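Local coordinates for kinesin-like protein KAR3 (Saccharomyces cerevisiae, PDB 1F9V) that binds ADP in its kinesin motor domain and probably hydrolyses ATP to drive movement along microtubules, at residues A[50-55]-A[327-332]; A[79-84]-A[129-134]; A[137-140]-A[145-148]. The protein carries 2 engineered substitutions. All blocks are in the same frame, centred on the assembly; numbering follows the deposited sequence.

Contact 1: A[50-55]-A[327-332]; sequences QVHEFK and ETLNSL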
loop_
_atom_site.group_PDB
_atom_site.type_symbol
_atom_site.label_atom_id
_atom_site.label_comp_id
_atom_site.label_asym_id
_atom_site.label_seq_id
_atom_site.Cartn_x
_atom_site.Cartn_y
_atom_site.Cartn_z
ATOM N N GLN A 50 -5.236 -19.135 24.131
ATOM C CA GLN A 50 -5.917 -18.302 23.147
ATOM C C GLN A 50 -5.024 -18.089 21.929
ATOM O O GLN A 50 -4.064 -17.314 21.966
ATOM C CB GLN A 50 -6.303 -16.947 23.747
ATOM C CG GLN A 50 -6.863 -15.974 22.703
ATOM C CD GLN A 50 -7.464 -14.708 23.299
ATOM O OE1 GLN A 50 -6.824 -14.011 24.095
ATOM N NE2 GLN A 50 -8.700 -14.400 22.908
ATOM N N VAL A 51 -5.348 -18.789 20.849
ATOM C CA VAL A 51 -4.581 -18.686 19.621
ATOM C C VAL A 51 -5.375 -17.882 18.597
ATOM O O VAL A 51 -6.510 -18.225 18.283
ATOM C CB VAL A 51 -4.270 -20.086 19.047
ATOM C CG1 VAL A 51 -3.375 -19.962 17.824
ATOM C CG2 VAL A 51 -3.583 -20.940 20.109
ATOM N N HIS A 52 -4.781 -16.801 18.103
ATOM C CA HIS A 52 -5.430 -15.954 17.107
ATOM C C HIS A 52 -5.033 -16.429 15.718
ATOM O O HIS A 52 -3.859 -16.371 15.350
ATOM C CB HIS A 52 -5.001 -14.496 17.283
ATOM C CG HIS A 52 -5.299 -13.935 18.636
ATOM N ND1 HIS A 52 -4.434 -14.055 19.700
ATOM C CD2 HIS A 52 -6.367 -13.243 19.097
ATOM C CE1 HIS A 52 -4.954 -13.462 20.758
ATOM N NE2 HIS A 52 -6.127 -12.961 20.420
ATOM N N GLU A 53 -6.006 -16.904 14.948
ATOM C CA GLU A 53 -5.727 -17.372 13.600
ATOM C C GLU A 53 -6.154 -16.330 12.575
ATOM O O GLU A 53 -7.167 -15.646 12.752
ATOM C CB GLU A 53 -6.456 -18.685 13.304
ATOM C CG GLU A 53 -6.289 -19.140 11.846
ATOM C CD GLU A 53 -6.597 -20.612 11.632
ATOM O OE1 GLU A 53 -5.638 -21.410 11.523
ATOM O OE2 GLU A 53 -7.795 -20.971 11.568
ATOM N N PHE A 54 -5.372 -16.224 11.506
ATOM C CA PHE A 54 -5.653 -15.284 10.429
ATOM C C PHE A 54 -5.344 -15.947 9.093
ATOM O O PHE A 54 -4.451 -16.792 8.996
ATOM C CB PHE A 54 -4.793 -14.026 10.576
ATOM C CG PHE A 54 -4.932 -13.345 11.907
ATOM C CD1 PHE A 54 -5.986 -12.473 12.148
ATOM C CD2 PHE A 54 -4.011 -13.575 12.921
ATOM C CE1 PHE A 54 -6.124 -11.834 13.386
ATOM C CE2 PHE A 54 -4.135 -12.945 14.164
ATOM C CZ PHE A 54 -5.198 -12.070 14.397
ATOM N N LYS A 55 -6.097 -15.566 8.066
ATOM C CA LYS A 55 -5.897 -16.092 6.720
ATOM C C LYS A 55 -5.853 -14.911 5.757
ATOM O O LYS A 55 -6.667 -13.984 5.868
ATOM C CB LYS A 55 -7.035 -17.041 6.333
ATOM C CG LYS A 55 -6.898 -18.424 6.953
ATOM C CD LYS A 55 -8.038 -19.344 6.570
ATOM C CE LYS A 55 -8.568 -20.063 7.802
ATOM N NZ LYS A 55 -8.412 -21.536 7.700
ATOM N N GLU A 327 0.731 -4.589 18.979
ATOM C CA GLU A 327 0.489 -3.798 17.778
ATOM C C GLU A 327 0.366 -4.730 16.587
ATOM O O GLU A 327 -0.365 -4.449 15.637
ATOM C CB GLU A 327 1.624 -2.804 17.548
ATOM C CG GLU A 327 1.490 -1.510 18.334
ATOM C CD GLU A 327 0.167 -0.784 18.096
ATOM O OE1 GLU A 327 -0.558 -1.100 17.123
ATOM O OE2 GLU A 327 -0.144 0.116 18.895
ATOM N N THR A 328 1.094 -5.846 16.631
ATOM C CA THR A 328 1.035 -6.820 15.555
ATOM C C THR A 328 -0.382 -7.377 15.484
ATOM O O THR A 328 -0.950 -7.520 14.401
ATOM C CB THR A 328 2.028 -7.973 15.785
ATOM O OG1 THR A 328 3.353 -7.513 15.510
ATOM C CG2 THR A 328 1.710 -9.148 14.868
ATOM N N LEU A 329 -0.963 -7.686 16.640
ATOM C CA LEU A 329 -2.320 -8.205 16.666
ATOM C C LEU A 329 -3.292 -7.136 16.156
ATOM O O LEU A 329 -4.280 -7.449 15.491
ATOM C CB LEU A 329 -2.684 -8.661 18.086
ATOM C CG LEU A 329 -2.105 -10.050 18.420
ATOM C CD1 LEU A 329 -2.313 -10.347 19.896
ATOM C CD2 LEU A 329 -2.759 -11.126 17.557
ATOM N N ASN A 330 -3.002 -5.875 16.456
ATOM C CA ASN A 330 -3.849 -4.780 15.986
ATOM C C ASN A 330 -3.798 -4.740 14.455
ATOM O O ASN A 330 -4.833 -4.661 13.791
ATOM C CB ASN A 330 -3.361 -3.443 16.549
ATOM C CG ASN A 330 -3.790 -3.219 17.995
ATOM O OD1 ASN A 330 -4.723 -3.859 18.491
ATOM N ND2 ASN A 330 -3.111 -2.306 18.672
ATOM N N SER A 331 -2.588 -4.817 13.904
ATOM C CA SER A 331 -2.393 -4.788 12.455
ATOM C C SER A 331 -3.070 -5.960 11.746
ATOM O O SER A 331 -3.645 -5.795 10.669
ATOM C CB SER A 331 -0.897 -4.789 12.118
ATOM O OG SER A 331 -0.281 -3.570 12.490
ATOM N N LEU A 332 -3.002 -7.146 12.344
ATOM C CA LEU A 332 -3.614 -8.321 11.741
ATOM C C LEU A 332 -5.129 -8.215 11.799
ATOM O O LEU A 332 -5.831 -8.723 10.921
ATOM C CB LEU A 332 -3.133 -9.599 12.446
ATOM C CG LEU A 332 -1.661 -9.939 12.165
ATOM C CD1 LEU A 332 -1.196 -11.070 13.078
ATOM C CD2 LEU A 332 -1.501 -10.334 10.703
#
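H52 and F54 lie two residues apart on the strand and face L329 and L332, one turn apart on the helix, so two rings meet two leucines. Two CH-pi contacts join them. CB of L332 stands squarely over the middle of the F54 ring, 3.7 Å from its centroid and only 9° off the normal. L329 uses its CD2 methyl on H52 instead, 4.2 Å from the imidazole centroid and displaced toward the rim; its nearest atom there is H52 CG, at 3.9 Å. Plain apolar contacts fill in around these. The CD1 methyl of L332 lies 3.7 Å from F54 CE2, while CD2 of L329 meets the same ring at its edge, near its plane, 4.1 Å from F54 CE2. One methyl of L329 therefore serves both rings. With CG anti to its carbonyl carbon (chi1 -55°), F54 sends its ring toward the helix, and its side chain crosses those of both leucines at about a right angle. No hydrogen bond joins the two segments; H52 ND1 turns to V42 O in a weak one. Strand 51-56 is an outer strand of the small three-stranded antiparallel sheet of the motor domain, bonded to strand 38-44, whose V42 also touches L329. Helix 325-338 fits between this sheet and the main one: T328 and S331 pack on strand 311-318, and just past the helix end N339 ND2 donates to K55 O.

Contact 2: A[79-84]-A[129-134]; sequences SSLDGY and WDYKVN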
loop_
_atom_site.group_PDB
_atom_site.type_symbol
_atom_site.label_atom_id
_atom_site.label_comp_id
_atom_site.label_asym_id
_atom_site.label_seq_id
_atom_site.Cartn_x
_atom_site.Cartn_y
_atom_site.Cartn_z
ATOM N N SER A 79 -1.001 -4.946 -14.762
ATOM C CA SER A 79 -2.373 -4.795 -15.224
ATOM C C SER A 79 -2.651 -3.336 -15.613
ATOM O O SER A 79 -3.593 -3.052 -16.350
ATOM C CB SER A 79 -3.355 -5.262 -14.141
ATOM O OG SER A 79 -3.501 -4.287 -13.122
ATOM N N SER A 80 -1.822 -2.417 -15.127
ATOM C CA SER A 80 -1.988 -1.001 -15.444
ATOM C C SER A 80 -1.739 -0.732 -16.926
ATOM O O SER A 80 -2.171 0.293 -17.459
ATOM C CB SER A 80 -1.033 -0.154 -14.611
ATOM O OG SER A 80 -1.710 0.423 -13.509
ATOM N N LEU A 81 -1.037 -1.649 -17.589
ATOM C CA LEU A 81 -0.756 -1.499 -19.015
ATOM C C LEU A 81 -2.017 -1.817 -19.810
ATOM O O LEU A 81 -2.138 -1.446 -20.979
ATOM C CB LEU A 81 0.391 -2.421 -19.430
ATOM C CG LEU A 81 1.740 -1.996 -18.837
ATOM C CD1 LEU A 81 2.667 -3.196 -18.755
ATOM C CD2 LEU A 81 2.353 -0.897 -19.684
ATOM N N ASP A 82 -2.957 -2.500 -19.162
ATOM C CA ASP A 82 -4.232 -2.853 -19.782
ATOM C C ASP A 82 -5.295 -1.804 -19.447
ATOM O O ASP A 82 -6.457 -1.962 -19.811
ATOM C CB ASP A 82 -4.716 -4.220 -19.289
ATOM C CG ASP A 82 -3.751 -5.336 -19.619
ATOM O OD1 ASP A 82 -3.039 -5.219 -20.638
ATOM O OD2 ASP A 82 -3.705 -6.329 -18.859
ATOM N N GLY A 83 -4.899 -0.750 -18.741
ATOM C CA GLY A 83 -5.841 0.297 -18.387
ATOM C C GLY A 83 -6.449 0.195 -16.999
ATOM O O GLY A 83 -7.329 0.979 -16.646
ATOM N N TYR A 84 -5.998 -0.773 -16.207
ATOM C CA TYR A 84 -6.521 -0.928 -14.853
ATOM C C TYR A 84 -5.825 0.046 -13.923
ATOM O O TYR A 84 -4.646 0.351 -14.101
ATOM C CB TYR A 84 -6.256 -2.337 -14.318
ATOM C CG TYR A 84 -7.158 -3.403 -14.868
ATOM C CD1 TYR A 84 -6.749 -4.202 -15.939
ATOM C CD2 TYR A 84 -8.418 -3.631 -14.315
ATOM C CE1 TYR A 84 -7.571 -5.201 -16.443
ATOM C CE2 TYR A 84 -9.247 -4.626 -14.810
ATOM C CZ TYR A 84 -8.818 -5.407 -15.875
ATOM O OH TYR A 84 -9.633 -6.393 -16.368
ATOM N N TRP A 129 2.617 -0.634 -29.708
ATOM C CA TRP A 129 2.237 0.193 -28.568
ATOM C C TRP A 129 3.290 1.233 -28.203
ATOM O O TRP A 129 4.484 0.947 -28.159
ATOM C CB TRP A 129 1.956 -0.690 -27.346
ATOM C CG TRP A 129 0.576 -1.260 -27.311
ATOM C CD1 TRP A 129 0.213 -2.543 -27.599
ATOM C CD2 TRP A 129 -0.633 -0.565 -26.976
ATOM N NE1 TRP A 129 -1.151 -2.692 -27.466
ATOM C CE2 TRP A 129 -1.694 -1.493 -27.084
ATOM C CE3 TRP A 129 -0.925 0.754 -26.597
ATOM C CZ2 TRP A 129 -3.025 -1.145 -26.825
ATOM C CZ3 TRP A 129 -2.249 1.098 -26.339
ATOM C CH2 TRP A 129 -3.282 0.150 -26.456
ATOM N N ASP A 130 2.833 2.452 -27.951
ATOM C CA ASP A 130 3.715 3.529 -27.544
ATOM C C ASP A 130 3.176 3.981 -26.197
ATOM O O ASP A 130 2.049 4.466 -26.108
ATOM C CB ASP A 130 3.661 4.684 -28.542
ATOM C CG ASP A 130 4.692 5.758 -28.244
ATOM O OD1 ASP A 130 5.635 5.491 -27.470
ATOM O OD2 ASP A 130 4.561 6.875 -28.787
ATOM N N TYR A 131 3.977 3.812 -25.151
ATOM C CA TYR A 131 3.558 4.190 -23.807
ATOM C C TYR A 131 4.371 5.348 -23.253
ATOM O O TYR A 131 5.588 5.412 -23.435
ATOM C CB TYR A 131 3.706 2.994 -22.851
ATOM C CG TYR A 131 2.608 1.959 -22.932
ATOM C CD1 TYR A 131 1.456 2.069 -22.149
ATOM C CD2 TYR A 131 2.737 0.844 -23.756
ATOM C CE1 TYR A 131 0.465 1.092 -22.185
ATOM C CE2 TYR A 131 1.750 -0.141 -23.799
ATOM C CZ TYR A 131 0.618 -0.009 -23.011
ATOM O OH TYR A 131 -0.351 -0.978 -23.053
ATOM N N LYS A 132 3.694 6.262 -22.567
ATOM C CA LYS A 132 4.361 7.395 -21.945
ATOM C C LYS A 132 4.091 7.271 -20.456
ATOM O O LYS A 132 2.991 6.901 -20.059
ATOM C CB LYS A 132 3.809 8.723 -22.466
ATOM C CG LYS A 132 4.399 9.130 -23.805
ATOM C CD LYS A 132 3.685 8.417 -24.942
ATOM C CE LYS A 132 2.169 8.563 -24.831
ATOM N NZ LYS A 132 1.448 7.544 -25.642
ATOM N N VAL A 133 5.097 7.574 -19.647
ATOM C CA VAL A 133 4.978 7.464 -18.204
ATOM C C VAL A 133 5.291 8.764 -17.483
ATOM O O VAL A 133 6.324 9.385 -17.727
ATOM C CB VAL A 133 5.936 6.378 -17.666
ATOM C CG1 VAL A 133 5.721 6.177 -16.168
ATOM C CG2 VAL A 133 5.716 5.076 -18.423
ATOM N N ASN A 134 4.393 9.186 -16.604
ATOM C CA ASN A 134 4.634 10.391 -15.827
ATOM C C ASN A 134 4.211 10.101 -14.387
ATOM O O ASN A 134 3.351 9.255 -14.145
ATOM C CB ASN A 134 3.901 11.603 -16.432
ATOM C CG ASN A 134 2.406 11.561 -16.234
ATOM O OD1 ASN A 134 1.846 12.368 -15.483
ATOM N ND2 ASN A 134 1.742 10.638 -16.916
#
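The Y131 ring carries the CD2 methyl of L81 over one face, 3.9 Å from its centroid and shifted toward the rim, with Y131 CE1 the closest ring atom at 3.7 Å from that methyl. Y131 in turn sets its hydroxyl above a face of the W129 indole, OH standing 3.9 Å from the plane and again toward the rim. The Y84 ring, at the far end of 79-84, has S79 O at its edge and in its plane.

Besides its face, Y131 offers its hydroxyl: OH donates to L81 O across 2.8 Å, meeting the carbonyl at a C=O...donor angle of 134° and tilted 21° from its plane. Backbone and side chain of L81 are thus both held by one tyrosine. The CB of Y131 points from the strand to the turn, and with CG anti to the carbonyl carbon (chi1 -79°) the ring is carried across to L81.

The chain turn at 79-84 is a Schellman motif, here closing the 3-10 segment 79-82 that follows helix 66-77. G83 N bonds to S80 O at 3.2 Å, and Y84 N reaches back to S79 O in a weak bond of 3.3 Å. G83 sits at the left-handed position, where a CB would be jammed against D82 O. S80 OG adds a 3.0 Å hydrogen bond to Y84 O, tying the start of the turn to its end. The L81 carbonyl, inside this turn, is the one that accepts from Y131.

Helix 109-124 packs on both residues, W120 touching L81, with I121 and L124 against Y131. L225 of strand 218-228 also meets L81, so the turn leading into strand 86-91 lies against the main sheet of the motor domain.

Contact 3: A[137-140]-A[145-148]; sequences FIEI and IVDL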
loop_
_atom_site.group_PDB
_atom_site.type_symbol
_atom_site.label_atom_id
_atom_site.label_comp_id
_atom_site.label_asym_id
_atom_site.label_seq_id
_atom_site.Cartn_x
_atom_site.Cartn_y
_atom_site.Cartn_z
ATOM N N PHE A 137 4.787 12.573 -6.679
ATOM C CA PHE A 137 5.142 12.012 -5.379
ATOM C C PHE A 137 4.689 13.034 -4.350
ATOM O O PHE A 137 5.277 14.117 -4.221
ATOM C CB PHE A 137 6.657 11.774 -5.278
ATOM C CG PHE A 137 7.061 10.833 -4.169
ATOM C CD1 PHE A 137 6.114 10.074 -3.483
ATOM C CD2 PHE A 137 8.396 10.714 -3.808
ATOM C CE1 PHE A 137 6.497 9.209 -2.452
ATOM C CE2 PHE A 137 8.786 9.856 -2.783
ATOM C CZ PHE A 137 7.832 9.104 -2.105
ATOM N N ILE A 138 3.625 12.693 -3.633
ATOM C CA ILE A 138 3.070 13.587 -2.636
ATOM C C ILE A 138 2.957 12.900 -1.290
ATOM O O ILE A 138 3.190 11.699 -1.165
ATOM C CB ILE A 138 1.642 14.060 -3.042
ATOM C CG1 ILE A 138 0.684 12.865 -3.066
ATOM C CG2 ILE A 138 1.672 14.731 -4.422
ATOM C CD1 ILE A 138 -0.791 13.238 -3.152
ATOM N N GLU A 139 2.601 13.682 -0.282
ATOM C CA GLU A 139 2.379 13.143 1.041
ATOM C C GLU A 139 1.142 13.839 1.589
ATOM O O GLU A 139 0.827 14.963 1.197
ATOM C CB GLU A 139 3.580 13.401 1.956
ATOM C CG GLU A 139 3.437 14.641 2.805
ATOM C CD GLU A 139 4.622 14.883 3.717
ATOM O OE1 GLU A 139 5.488 13.989 3.846
ATOM O OE2 GLU A 139 4.680 15.983 4.303
ATOM N N ILE A 140 0.422 13.145 2.460
ATOM C CA ILE A 140 -0.740 13.719 3.106
ATOM C C ILE A 140 -0.362 13.739 4.580
ATOM O O ILE A 140 -0.075 12.697 5.171
ATOM C CB ILE A 140 -2.010 12.868 2.895
ATOM C CG1 ILE A 140 -2.501 13.018 1.450
ATOM C CG2 ILE A 140 -3.113 13.328 3.849
ATOM C CD1 ILE A 140 -3.617 12.074 1.075
ATOM N N ILE A 145 -2.295 17.983 1.545
ATOM C CA ILE A 145 -1.419 17.428 0.525
ATOM C C ILE A 145 -0.165 18.282 0.401
ATOM O O ILE A 145 -0.237 19.513 0.394
ATOM C CB ILE A 145 -2.128 17.373 -0.851
ATOM C CG1 ILE A 145 -3.212 16.292 -0.829
ATOM C CG2 ILE A 145 -1.108 17.106 -1.964
ATOM C CD1 ILE A 145 -4.113 16.280 -2.061
ATOM N N VAL A 146 0.984 17.619 0.323
ATOM C CA VAL A 146 2.269 18.282 0.171
ATOM C C VAL A 146 2.962 17.658 -1.038
ATOM O O VAL A 146 2.968 16.441 -1.196
ATOM C CB VAL A 146 3.171 18.088 1.417
ATOM C CG1 VAL A 146 4.558 18.642 1.146
ATOM C CG2 VAL A 146 2.557 18.781 2.619
ATOM N N ASP A 147 3.525 18.500 -1.896
ATOM C CA ASP A 147 4.221 18.041 -3.088
ATOM C C ASP A 147 5.682 17.803 -2.706
ATOM O O ASP A 147 6.413 18.749 -2.412
ATOM C CB ASP A 147 4.116 19.112 -4.180
ATOM C CG ASP A 147 4.854 18.739 -5.452
ATOM O OD1 ASP A 147 5.338 17.593 -5.570
ATOM O OD2 ASP A 147 4.948 19.609 -6.348
ATOM N N LEU A 148 6.096 16.537 -2.704
ATOM C CA LEU A 148 7.466 16.180 -2.328
ATOM C C LEU A 148 8.481 16.500 -3.413
ATOM O O LEU A 148 9.685 16.537 -3.153
ATOM C CB LEU A 148 7.548 14.688 -1.969
ATOM C CG LEU A 148 6.609 14.170 -0.872
ATOM C CD1 LEU A 148 6.822 12.672 -0.660
ATOM C CD2 LEU A 148 6.863 14.926 0.417
HETATM O O HOH W 1 4.893 15.449 -7.128
#
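L148 reaches across to F137 and E139 just past the end of the second hairpin strand. Its CB starts 3.2 Å from F137 O, and CG, anti to its carbonyl carbon (chi1 -56°), stays beside that oxygen. CD1 then drops onto the F137 ring, 3.7 Å from the centroid and 3° off the normal, nearly equidistant from all six carbons. CD2 parts the other way, to E139 OE1 at 3.8 Å and E139 CB. With F137 cut back to an alanine, CD1 of L148 would lose the ring beneath it and that branch would probably be less firmly placed.

The backbones pair as an antiparallel beta hairpin. E139 and V146 exchange two bonds, E139 N to V146 O at 2.9 Å and V146 N to E139 O at 2.8 Å, and their side chains run alongside each other, E139 CG 3.7 Å from V146 CB. L148 N extends the pairing to F137 O at 3.0 Å. A water accepts from F137 N and donates to D147 OD1; T182 N takes D147 OD2.

On the I138, I140 and I145 face lies helix 297-306; A199 of helix 192-199 touches F137 and L148, and strand 218-228 pairs with 137-140 on its other edge.

From the N terminus, the chain first passes 50-55 in the small sheet, but contact 1 closes only when helix 325-338 returns to it, so its loop spans most of the motor domain. Both other contacts are nested inside that loop. Contact 2 shuts the smaller loop between 79-84 and 129-134, which takes in strand 86-91 and helix 109-124; contact 3 then follows in series, a short hairpin from 137-140 to 145-148. Contacts 2 and 3, their centres 23 Å apart, both reach the main sheet through strand 130-141. Contact 1 is on the opposite side of the chain's centre from both, joining the small sheet to the C-terminal helix.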